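Local structure of malonyl CoA:acyl carrier protein malonyltransferase (Streptomyces coelicolor, 1NM2) at residues Leu3-Pro8 / Ala105-Val110; Val99-Ala104 / Asp246-Gln251; Ala180-Lys185 / Arg190-Leu195; Pro160-Val163 / Ile169-Ala172. The protein probably transfers the malonyl group of malonyl-CoA to holo acyl carrier protein, giving the malonyl-ACP used in fatty acid biosynthesis. All blocks are in the same frame, centred on the assembly; numbering follows the deposited sequence.

Interactions 1 and 2 lie in the alpha/beta hydrolase-like core and share helix 100-107: its C-terminal end packs against strand 3-7 in interaction 1, while its N-terminal part meets helix 241-251 in interaction 2. Their centres are about 11 Å apart, and Ala7 touches both Gly100 and Thr103. Interactions 4 and 3, in that chain order, belong to the smaller ferredoxin-like subdomain, inserted between the two halves of interaction 2. Their centres are about 12 Å apart, and Leu181 packs on Ala171, the helix of one against the sheet of the other. Interactions 2 and 4 have centres about 17 Å apart, consistent with an active site between core and subdomain.

Interaction 1 (Leu3-Pro8 / Ala105-Val110); sequences LVLVAP and AVFAGV
Two side-chain torsions bring Leu5 and Phe107 together: Leu5 carries CG opposite its own backbone N (chi1 -176°), which extends the side chain toward helix 100-107, and Phe107 puts CG opposite its carbonyl carbon (chi1 -57°), which swings the ring off the last turn of that helix toward the strand. This is sheet-to-helix packing in the alpha/beta hydrolase-like core, where strand 3-7 runs in the parallel sheet beside strand 93-96, and helix 100-107 follows that neighbouring strand after what looks like a nucleophile elbow. The two side chains cross at about a right angle. Leu5 CD2 sits over one face of the Phe107 ring, 4.0 Å from its centroid and 25° off the ring normal, a CH-pi contact displaced toward the rim. The nearest ring atom is Phe107 CD2, 3.6 Å from Leu5 CD2, and the branch carbon Leu5 CG follows at 3.9 Å from Phe107 CE2. Both segments also meet Val94 of strand 93-96, through Leu5 and Phe107, so the aromatic ring reaches across to two adjacent strands. Two residues further along the strand, Ala7 comes to the ring obliquely and more loosely, with its CB 4.4 Å from Phe107 CE2. The helix ends directly after the aromatic residue in a Schellman motif: Gly109, with positive phi, gives its N to Val106 O at 2.9 Å, and the longer-range 6→1 bond runs from Val110 N to Ala105 O at 2.8 Å.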
loop_
_atom_site.group_PDB
_atom_site.type_symbol
_atom_site.label_atom_id
_atom_site.label_comp_id
_atom_site.label_asym_id
_atom_site.label_seq_id
_atom_site.Cartn_x
_atom_site.Cartn_y
_atom_site.Cartn_z
ATOM N N LEU A 3 -5.868 5.407 -17.712
ATOM C CA LEU A 3 -6.412 5.135 -16.386
ATOM C C LEU A 3 -5.401 4.369 -15.552
ATOM O O LEU A 3 -4.817 3.389 -16.020
ATOM C CB LEU A 3 -7.697 4.298 -16.481
ATOM C CG LEU A 3 -8.208 3.734 -15.145
ATOM C CD1 LEU A 3 -8.806 4.860 -14.314
ATOM C CD2 LEU A 3 -9.245 2.649 -15.391
ATOM N N VAL A 4 -5.206 4.813 -14.315
ATOM C CA VAL A 4 -4.273 4.162 -13.405
ATOM C C VAL A 4 -5.042 3.593 -12.222
ATOM O O VAL A 4 -5.753 4.316 -11.524
ATOM C CB VAL A 4 -3.215 5.157 -12.882
ATOM C CG1 VAL A 4 -2.273 4.461 -11.909
ATOM C CG2 VAL A 4 -2.438 5.744 -14.049
ATOM N N LEU A 5 -4.907 2.292 -12.007
ATOM C CA LEU A 5 -5.590 1.628 -10.906
ATOM C C LEU A 5 -4.602 1.479 -9.750
ATOM O O LEU A 5 -3.571 0.835 -9.901
ATOM C CB LEU A 5 -6.086 0.256 -11.370
ATOM C CG LEU A 5 -6.913 -0.615 -10.421
ATOM C CD1 LEU A 5 -8.168 0.121 -9.999
ATOM C CD2 LEU A 5 -7.271 -1.923 -11.125
ATOM N N VAL A 6 -4.904 2.087 -8.604
ATOM C CA VAL A 6 -4.006 1.998 -7.458
ATOM C C VAL A 6 -4.660 1.366 -6.228
ATOM O O VAL A 6 -5.880 1.411 -6.059
ATOM C CB VAL A 6 -3.436 3.391 -7.060
ATOM C CG1 VAL A 6 -2.741 4.040 -8.260
ATOM C CG2 VAL A 6 -4.547 4.285 -6.522
ATOM N N ALA A 7 -3.835 0.763 -5.378
ATOM C CA ALA A 7 -4.309 0.111 -4.158
ATOM C C ALA A 7 -3.612 0.734 -2.946
ATOM O O ALA A 7 -2.404 0.980 -2.980
ATOM C CB ALA A 7 -4.012 -1.383 -4.222
ATOM N N PRO A 8 -4.362 0.981 -1.856
ATOM C CA PRO A 8 -3.815 1.580 -0.635
ATOM C C PRO A 8 -2.971 0.664 0.248
ATOM O O PRO A 8 -2.820 -0.533 -0.024
ATOM C CB PRO A 8 -5.062 2.080 0.083
ATOM C CG PRO A 8 -6.055 1.005 -0.235
ATOM C CD PRO A 8 -5.806 0.720 -1.710
ATOM N N ALA A 105 0.178 -6.208 -8.066
ATOM C CA ALA A 105 0.820 -7.310 -8.777
ATOM C C ALA A 105 -0.254 -8.261 -9.306
ATOM O O ALA A 105 -0.082 -8.896 -10.351
ATOM C CB ALA A 105 1.773 -8.056 -7.848
ATOM N N VAL A 106 -1.354 -8.362 -8.569
ATOM C CA VAL A 106 -2.462 -9.213 -8.974
ATOM C C VAL A 106 -3.129 -8.568 -10.192
ATOM O O VAL A 106 -3.385 -9.237 -11.195
ATOM C CB VAL A 106 -3.494 -9.387 -7.819
ATOM C CG1 VAL A 106 -4.678 -10.232 -8.289
ATOM C CG2 VAL A 106 -2.824 -10.055 -6.617
ATOM N N PHE A 107 -3.385 -7.263 -10.120
ATOM C CA PHE A 107 -4.004 -6.561 -11.242
ATOM C C PHE A 107 -3.182 -6.685 -12.524
ATOM O O PHE A 107 -3.742 -6.771 -13.613
ATOM C CB PHE A 107 -4.200 -5.068 -10.934
ATOM C CG PHE A 107 -5.014 -4.796 -9.703
ATOM C CD1 PHE A 107 -5.932 -5.734 -9.231
ATOM C CD2 PHE A 107 -4.868 -3.595 -9.014
ATOM C CE1 PHE A 107 -6.689 -5.478 -8.089
ATOM C CE2 PHE A 107 -5.623 -3.332 -7.872
ATOM C CZ PHE A 107 -6.533 -4.277 -7.410
ATOM N N ALA A 108 -1.857 -6.692 -12.399
ATOM C CA ALA A 108 -0.982 -6.795 -13.570
ATOM C C ALA A 108 -0.747 -8.237 -14.010
ATOM O O ALA A 108 -0.027 -8.484 -14.977
ATOM C CB ALA A 108 0.362 -6.109 -13.292
ATOM N N GLY A 109 -1.340 -9.188 -13.299
ATOM C CA GLY A 109 -1.178 -10.587 -13.664
ATOM C C GLY A 109 0.169 -11.192 -13.317
ATOM O O GLY A 109 0.559 -12.220 -13.877
ATOM N N VAL A 110 0.890 -10.560 -12.398
ATOM C CA VAL A 110 2.198 -11.057 -11.985
ATOM C C VAL A 110 2.017 -12.237 -11.047
ATOM O O VAL A 110 2.731 -13.236 -11.138
ATOM C CB VAL A 110 3.005 -9.965 -11.256
ATOM C CG1 VAL A 110 4.328 -10.539 -10.758
ATOM C CG2 VAL A 110 3.255 -8.793 -12.198
#

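Interaction 2 (Val99-Ala104 / Asp246-Gln251); sequences VGEITA and DRLVGQ
Leu248 CD2 is the atom on which this contact turns, wedged between Glu101 and Ile102. Leu248 holds CG opposite its carbonyl carbon (chi1 -71°), and the CD2 branch ends 3.5 Å from Glu101 CB and 3.6 Å from Ile102 CD1. Ile102 meets it with the far end of its longer branch: CG1 also lies opposite the carbonyl carbon, the chain bends again at the next bond, and the two side chains cross at a slant, CG1 itself standing 4.1 Å from Leu248 CD2. Behind these side chains two helices run nearly antiparallel, at 167°, with the axes of helix 100-104 and helix 246-251 approaching to 10.6 Å. Gly100, near the N-terminal end of the first, belongs to the Gly-x-Ser-x-Gly sequence that probably forms the nucleophile elbow of this hydrolase-like core. Glu101 uses its two ends differently. Its CB serves the apolar contact, whereas a bend at chi2 (-147°) carries the carboxylate past Leu248 toward Gln251, whose CG lies 3.4 Å from Glu101 OE2 and whose side chain crosses that of Glu101 at about a right angle. The other oxygen, Glu101 OE1, accepts a hydrogen bond from the backbone N of Asn232. Arg247 is too far to pair with this acid, with NH1 7.0 Å from Glu101 OE1, and instead forms a salt bridge with Asp234.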
loop_
_atom_site.group_PDB
_atom_site.type_symbol
_atom_site.label_atom_id
_atom_site.label_comp_id
_atom_site.label_asym_id
_atom_site.label_seq_id
_atom_site.Cartn_x
_atom_site.Cartn_y
_atom_site.Cartn_z
ATOM N N VAL A 99 1.950 -2.201 0.930
ATOM C CA VAL A 99 1.210 -3.460 0.806
ATOM C C VAL A 99 0.385 -3.428 -0.480
ATOM O O VAL A 99 0.121 -4.467 -1.093
ATOM C CB VAL A 99 0.234 -3.700 1.994
ATOM C CG1 VAL A 99 0.971 -3.596 3.308
ATOM C CG2 VAL A 99 -0.910 -2.711 1.941
ATOM N N GLY A 100 -0.015 -2.227 -0.884
ATOM C CA GLY A 100 -0.803 -2.078 -2.097
ATOM C C GLY A 100 -0.056 -2.545 -3.334
ATOM O O GLY A 100 -0.665 -2.769 -4.383
ATOM N N GLU A 101 1.263 -2.687 -3.222
ATOM C CA GLU A 101 2.075 -3.145 -4.352
ATOM C C GLU A 101 1.797 -4.608 -4.659
ATOM O O GLU A 101 1.903 -5.042 -5.809
ATOM C CB GLU A 101 3.570 -2.996 -4.061
ATOM C CG GLU A 101 4.063 -1.570 -3.943
ATOM C CD GLU A 101 5.483 -1.426 -4.461
ATOM O OE1 GLU A 101 5.651 -0.864 -5.566
ATOM O OE2 GLU A 101 6.425 -1.887 -3.776
ATOM N N ILE A 102 1.479 -5.379 -3.625
ATOM C CA ILE A 102 1.181 -6.786 -3.830
ATOM C C ILE A 102 -0.177 -6.846 -4.516
ATOM O O ILE A 102 -0.383 -7.638 -5.426
ATOM C CB ILE A 102 1.138 -7.574 -2.491
ATOM C CG1 ILE A 102 2.551 -7.716 -1.912
ATOM C CG2 ILE A 102 0.554 -8.965 -2.720
ATOM C CD1 ILE A 102 3.188 -6.417 -1.470
ATOM N N THR A 103 -1.094 -5.984 -4.084
ATOM C CA THR A 103 -2.428 -5.929 -4.668
ATOM C C THR A 103 -2.321 -5.602 -6.158
ATOM O O THR A 103 -3.007 -6.201 -6.991
ATOM C CB THR A 103 -3.283 -4.850 -3.973
ATOM O OG1 THR A 103 -3.256 -5.067 -2.555
ATOM C CG2 THR A 103 -4.739 -4.906 -4.461
ATOM N N ALA A 104 -1.446 -4.654 -6.481
ATOM C CA ALA A 104 -1.227 -4.226 -7.859
ATOM C C ALA A 104 -0.590 -5.328 -8.704
ATOM O O ALA A 104 -0.779 -5.366 -9.917
ATOM C CB ALA A 104 -0.346 -2.979 -7.884
ATOM N N ASP A 246 11.159 -9.452 -6.757
ATOM C CA ASP A 246 12.348 -9.118 -5.981
ATOM C C ASP A 246 12.170 -7.748 -5.336
ATOM O O ASP A 246 12.556 -7.546 -4.183
ATOM C CB ASP A 246 13.614 -9.134 -6.853
ATOM C CG ASP A 246 14.007 -10.541 -7.301
ATOM O OD1 ASP A 246 13.709 -11.515 -6.582
ATOM O OD2 ASP A 246 14.635 -10.674 -8.369
ATOM N N ARG A 247 11.580 -6.812 -6.078
ATOM C CA ARG A 247 11.342 -5.471 -5.559
ATOM C C ARG A 247 10.363 -5.498 -4.381
ATOM O O ARG A 247 10.566 -4.795 -3.388
ATOM C CB ARG A 247 10.812 -4.558 -6.667
ATOM C CG ARG A 247 11.890 -4.057 -7.609
ATOM C CD ARG A 247 11.310 -3.295 -8.786
ATOM N NE ARG A 247 12.362 -2.640 -9.560
ATOM C CZ ARG A 247 12.533 -1.321 -9.623
ATOM N NH1 ARG A 247 11.717 -0.507 -8.957
ATOM N NH2 ARG A 247 13.525 -0.818 -10.345
ATOM N N LEU A 248 9.309 -6.308 -4.490
ATOM C CA LEU A 248 8.319 -6.434 -3.418
ATOM C C LEU A 248 8.992 -6.923 -2.134
ATOM O O LEU A 248 8.755 -6.390 -1.051
ATOM C CB LEU A 248 7.224 -7.443 -3.799
ATOM C CG LEU A 248 6.186 -7.106 -4.872
ATOM C CD1 LEU A 248 5.369 -8.355 -5.193
ATOM C CD2 LEU A 248 5.273 -5.986 -4.378
ATOM N N VAL A 249 9.827 -7.947 -2.265
ATOM C CA VAL A 249 10.518 -8.518 -1.113
ATOM C C VAL A 249 11.464 -7.514 -0.456
ATOM O O VAL A 249 11.524 -7.418 0.769
ATOM C CB VAL A 249 11.318 -9.771 -1.517
ATOM C CG1 VAL A 249 12.043 -10.346 -0.304
ATOM C CG2 VAL A 249 10.381 -10.814 -2.118
ATOM N N GLY A 250 12.192 -6.768 -1.279
ATOM C CA GLY A 250 13.127 -5.782 -0.764
ATOM C C GLY A 250 12.479 -4.523 -0.216
ATOM O O GLY A 250 13.016 -3.916 0.709
ATOM N N GLN A 251 11.329 -4.137 -0.770
ATOM C CA GLN A 251 10.625 -2.928 -0.342
ATOM C C GLN A 251 10.256 -2.849 1.135
ATOM O O GLN A 251 10.041 -1.754 1.651
ATOM C CB GLN A 251 9.345 -2.704 -1.170
ATOM C CG GLN A 251 9.541 -1.872 -2.439
ATOM C CD GLN A 251 10.242 -0.548 -2.174
ATOM O OE1 GLN A 251 9.706 0.346 -1.499
ATOM N NE2 GLN A 251 11.450 -0.418 -2.696
#

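Interaction 3 (Ala180-Lys185 / Arg190-Leu195); sequences ALNEDK and RKVVPL
Val192 points from strand 189-194 toward the last turn of helix 175-183, and the close packing gathers round it. Its CB lies 3.7 Å from Asn182 OD1, while CG2 rests 4.0 Å from Leu181 O; deeper in, Leu181 CD1 stands 4.3 Å from Val192 CG1. Strand 189-194 is an edge strand of the mixed sheet, so this is helix-on-sheet packing at the rim of the ferredoxin-like subdomain. Toward solvent the contact thins: Arg190 and Lys191, doubled up opposite Leu142 of strand 136-143 in a classic beta bulge, have their CB atoms directed away from the helix. Lys185 spans both regions. Its chain runs alongside Val192 in the opposite sense, with CG 3.9 Å from Val192 CG2 and CE 3.7 Å from Arg190 O. A bend at the last bond (chi4 60°) then carries NZ back to Asn182 O, 2.6 Å away and in the carbonyl plane, and, weakly, to Asn182 OD1. An alanine in place of Lys185 would probably leave Asn182 O without its ammonium partner and uncover one flank of Val192. The lysine therefore does two jobs: its methylenes lie against the valine while its charge goes to a carbonyl of the helix's last turn.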
loop_
_atom_site.group_PDB
_atom_site.type_symbol
_atom_site.label_atom_id
_atom_site.label_comp_id
_atom_site.label_asym_id
_atom_site.label_seq_id
_atom_site.Cartn_x
_atom_site.Cartn_y
_atom_site.Cartn_z
ATOM N N ALA A 180 13.812 12.347 19.667
ATOM C CA ALA A 180 14.765 13.435 19.454
ATOM C C ALA A 180 14.278 14.320 18.315
ATOM O O ALA A 180 14.521 15.529 18.305
ATOM C CB ALA A 180 16.149 12.876 19.125
ATOM N N LEU A 181 13.578 13.709 17.361
ATOM C CA LEU A 181 13.053 14.427 16.202
ATOM C C LEU A 181 11.929 15.360 16.626
ATOM O O LEU A 181 11.785 16.460 16.093
ATOM C CB LEU A 181 12.516 13.438 15.163
ATOM C CG LEU A 181 12.643 13.765 13.670
ATOM C CD1 LEU A 181 11.551 13.011 12.919
ATOM C CD2 LEU A 181 12.517 15.257 13.418
ATOM N N ASN A 182 11.129 14.915 17.588
ATOM C CA ASN A 182 10.015 15.723 18.070
ATOM C C ASN A 182 10.494 16.880 18.931
ATOM O O ASN A 182 9.891 17.955 18.937
ATOM C CB ASN A 182 9.039 14.857 18.870
ATOM C CG ASN A 182 7.813 15.624 19.308
ATOM O OD1 ASN A 182 7.196 16.325 18.508
ATOM N ND2 ASN A 182 7.448 15.495 20.579
ATOM N N GLU A 183 11.578 16.652 19.666
ATOM C CA GLU A 183 12.140 17.675 20.536
ATOM C C GLU A 183 12.933 18.684 19.713
ATOM O O GLU A 183 12.958 19.875 20.024
ATOM C CB GLU A 183 13.023 17.016 21.604
ATOM C CG GLU A 183 12.209 16.282 22.676
ATOM C CD GLU A 183 13.038 15.329 23.524
ATOM O OE1 GLU A 183 14.064 15.759 24.096
ATOM O OE2 GLU A 183 12.654 14.144 23.623
ATOM N N ASP A 184 13.576 18.198 18.659
ATOM C CA ASP A 184 14.346 19.054 17.769
ATOM C C ASP A 184 13.804 18.834 16.359
ATOM O O ASP A 184 14.354 18.057 15.573
ATOM C CB ASP A 184 15.833 18.704 17.849
ATOM C CG ASP A 184 16.665 19.447 16.819
ATOM O OD1 ASP A 184 16.236 20.531 16.361
ATOM O OD2 ASP A 184 17.757 18.950 16.476
ATOM N N LYS A 185 12.711 19.525 16.058
ATOM C CA LYS A 185 12.043 19.405 14.769
ATOM C C LYS A 185 12.754 20.135 13.639
ATOM O O LYS A 185 13.509 21.081 13.870
ATOM C CB LYS A 185 10.617 19.949 14.861
ATOM C CG LYS A 185 9.722 19.264 15.885
ATOM C CD LYS A 185 8.299 19.816 15.791
ATOM C CE LYS A 185 7.375 19.211 16.843
ATOM N NZ LYS A 185 7.862 19.498 18.217
ATOM N N ARG A 190 5.598 21.724 12.034
ATOM C CA ARG A 190 4.734 22.076 13.156
ATOM C C ARG A 190 4.546 20.905 14.108
ATOM O O ARG A 190 4.547 21.072 15.330
ATOM C CB ARG A 190 3.348 22.488 12.657
ATOM C CG ARG A 190 3.327 23.580 11.612
ATOM C CD ARG A 190 1.897 23.915 11.244
ATOM N NE ARG A 190 1.190 22.778 10.659
ATOM C CZ ARG A 190 1.288 22.413 9.382
ATOM N NH1 ARG A 190 2.066 23.099 8.551
ATOM N NH2 ARG A 190 0.598 21.370 8.935
ATOM N N LYS A 191 4.399 19.715 13.541
ATOM C CA LYS A 191 4.138 18.541 14.352
ATOM C C LYS A 191 4.804 17.281 13.820
ATOM O O LYS A 191 4.950 17.097 12.611
ATOM C CB LYS A 191 2.622 18.337 14.396
ATOM C CG LYS A 191 2.029 17.831 15.693
ATOM C CD LYS A 191 0.506 17.850 15.570
ATOM C CE LYS A 191 -0.199 17.276 16.789
ATOM N NZ LYS A 191 -1.680 17.307 16.595
ATOM N N VAL A 192 5.218 16.422 14.741
ATOM C CA VAL A 192 5.821 15.144 14.397
ATOM C C VAL A 192 4.842 14.142 14.996
ATOM O O VAL A 192 4.855 13.878 16.199
ATOM C CB VAL A 192 7.218 14.996 15.023
ATOM C CG1 VAL A 192 7.767 13.598 14.763
ATOM C CG2 VAL A 192 8.155 16.035 14.419
ATOM N N VAL A 193 3.976 13.607 14.146
ATOM C CA VAL A 193 2.945 12.683 14.590
ATOM C C VAL A 193 3.274 11.211 14.407
ATOM O O VAL A 193 3.450 10.734 13.285
ATOM C CB VAL A 193 1.611 12.984 13.872
ATOM C CG1 VAL A 193 0.490 12.145 14.472
ATOM C CG2 VAL A 193 1.299 14.464 13.978
ATOM N N PRO A 194 3.356 10.468 15.518
ATOM C CA PRO A 194 3.663 9.037 15.450
ATOM C C PRO A 194 2.532 8.257 14.787
ATOM O O PRO A 194 1.358 8.477 15.083
ATOM C CB PRO A 194 3.873 8.655 16.919
ATOM C CG PRO A 194 3.018 9.632 17.659
ATOM C CD PRO A 194 3.266 10.925 16.916
ATOM N N LEU A 195 2.898 7.360 13.877
ATOM C CA LEU A 195 1.934 6.539 13.155
ATOM C C LEU A 195 1.568 5.294 13.954
ATOM O O LEU A 195 2.340 4.839 14.803
ATOM C CB LEU A 195 2.501 6.120 11.792
ATOM C CG LEU A 195 2.518 7.161 10.666
ATOM C CD1 LEU A 195 3.312 8.379 11.080
ATOM C CD2 LEU A 195 3.125 6.542 9.418
#

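Interaction 4 (Pro160-Val163 / Ile169-Ala172); sequences PANV and IVAA
Val170 N donates to Asn162 O at 2.9 Å, nearly straight with 163° at the hydrogen, and so ties the two strands of the hairpin together. The return bond, Asn162 N to Val170 O, is weak at 3.3 Å. Ala161 and Asn162 together face Val170, a classic beta bulge that interrupts the antiparallel ladder. The asparagine amide bonds back within its own strand: ND2 gives a hydrogen bond to Ala161 O at 2.9 Å, with the acceptor in the amide plane although the donor stands above the carbonyl plane of Ala161, off the lone pairs. With CG opposite the carbonyl carbon (chi1 -87°), Asn162 lies side by side with Val170, both pointing the same way, and Asn162 CB comes within 3.3 Å of Val170 CB. An alanine in place of Asn162 would probably leave Ala161 O without its ND2 donor and strip only the outer cover of Val170. The Asn162 side chain also lies about 5 Å, nearest atoms, from an acetate bound in the active site as a malonyl mimic. Packing extends outward at both ends. Ala161 CB meets Ala172 CB at 3.6 Å, and on the face away from Asn162, Val163 CG1 approaches Ile169 CD1 to 4.2 Å. Ile169 and Pro160 are covered there by helix 146-155. On one flank the hairpin bonds to Val256 of strand 256-257, and on the other Ile169 and Ala171 pair with strand 136-143, which places both strands inside the mixed sheet.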
loop_
_atom_site.group_PDB
_atom_site.type_symbol
_atom_site.label_atom_id
_atom_site.label_comp_id
_atom_site.label_asym_id
_atom_site.label_seq_id
_atom_site.Cartn_x
_atom_site.Cartn_y
_atom_site.Cartn_z
ATOM N N PRO A 160 13.931 8.481 5.650
ATOM C CA PRO A 160 12.650 8.941 5.109
ATOM C C PRO A 160 11.913 7.731 4.533
ATOM O O PRO A 160 11.926 7.500 3.322
ATOM C CB PRO A 160 13.075 9.942 4.041
ATOM C CG PRO A 160 14.334 9.319 3.509
ATOM C CD PRO A 160 15.048 8.872 4.771
ATOM N N ALA A 161 11.288 6.964 5.421
ATOM C CA ALA A 161 10.556 5.747 5.064
ATOM C C ALA A 161 9.438 5.942 4.044
ATOM O O ALA A 161 9.172 5.061 3.224
ATOM C CB ALA A 161 10.001 5.100 6.329
ATOM N N ASN A 162 8.773 7.090 4.105
ATOM C CA ASN A 162 7.694 7.404 3.180
ATOM C C ASN A 162 7.908 8.780 2.568
ATOM O O ASN A 162 8.058 9.765 3.291
ATOM C CB ASN A 162 6.333 7.453 3.891
ATOM C CG ASN A 162 5.637 6.104 3.984
ATOM O OD1 ASN A 162 4.435 6.058 4.220
ATOM N ND2 ASN A 162 6.374 5.015 3.827
ATOM N N VAL A 163 7.937 8.840 1.242
ATOM C CA VAL A 163 8.033 10.110 0.521
ATOM C C VAL A 163 6.782 9.991 -0.340
ATOM O O VAL A 163 6.809 9.422 -1.433
ATOM C CB VAL A 163 9.292 10.198 -0.354
ATOM C CG1 VAL A 163 9.348 11.560 -1.047
ATOM C CG2 VAL A 163 10.533 10.018 0.516
ATOM N N ILE A 169 6.249 13.779 4.161
ATOM C CA ILE A 169 7.383 12.957 4.582
ATOM C C ILE A 169 7.095 12.188 5.879
ATOM O O ILE A 169 6.561 12.743 6.843
ATOM C CB ILE A 169 8.640 13.831 4.857
ATOM C CG1 ILE A 169 9.045 14.626 3.609
ATOM C CG2 ILE A 169 9.784 12.951 5.340
ATOM C CD1 ILE A 169 9.684 13.800 2.513
ATOM N N VAL A 170 7.450 10.908 5.902
ATOM C CA VAL A 170 7.285 10.099 7.107
ATOM C C VAL A 170 8.668 9.622 7.538
ATOM O O VAL A 170 9.392 8.993 6.759
ATOM C CB VAL A 170 6.400 8.857 6.871
ATOM C CG1 VAL A 170 6.355 8.017 8.132
ATOM C CG2 VAL A 170 4.992 9.281 6.478
ATOM N N ALA A 171 9.036 9.935 8.775
ATOM C CA ALA A 171 10.333 9.537 9.312
ATOM C C ALA A 171 10.185 8.219 10.065
ATOM O O ALA A 171 9.125 7.933 10.615
ATOM C CB ALA A 171 10.870 10.618 10.249
ATOM N N ALA A 172 11.251 7.424 10.086
ATOM C CA ALA A 172 11.235 6.143 10.771
ATOM C C ALA A 172 12.601 5.831 11.368
ATOM O O ALA A 172 13.638 6.160 10.791
ATOM C CB ALA A 172 10.823 5.036 9.807
#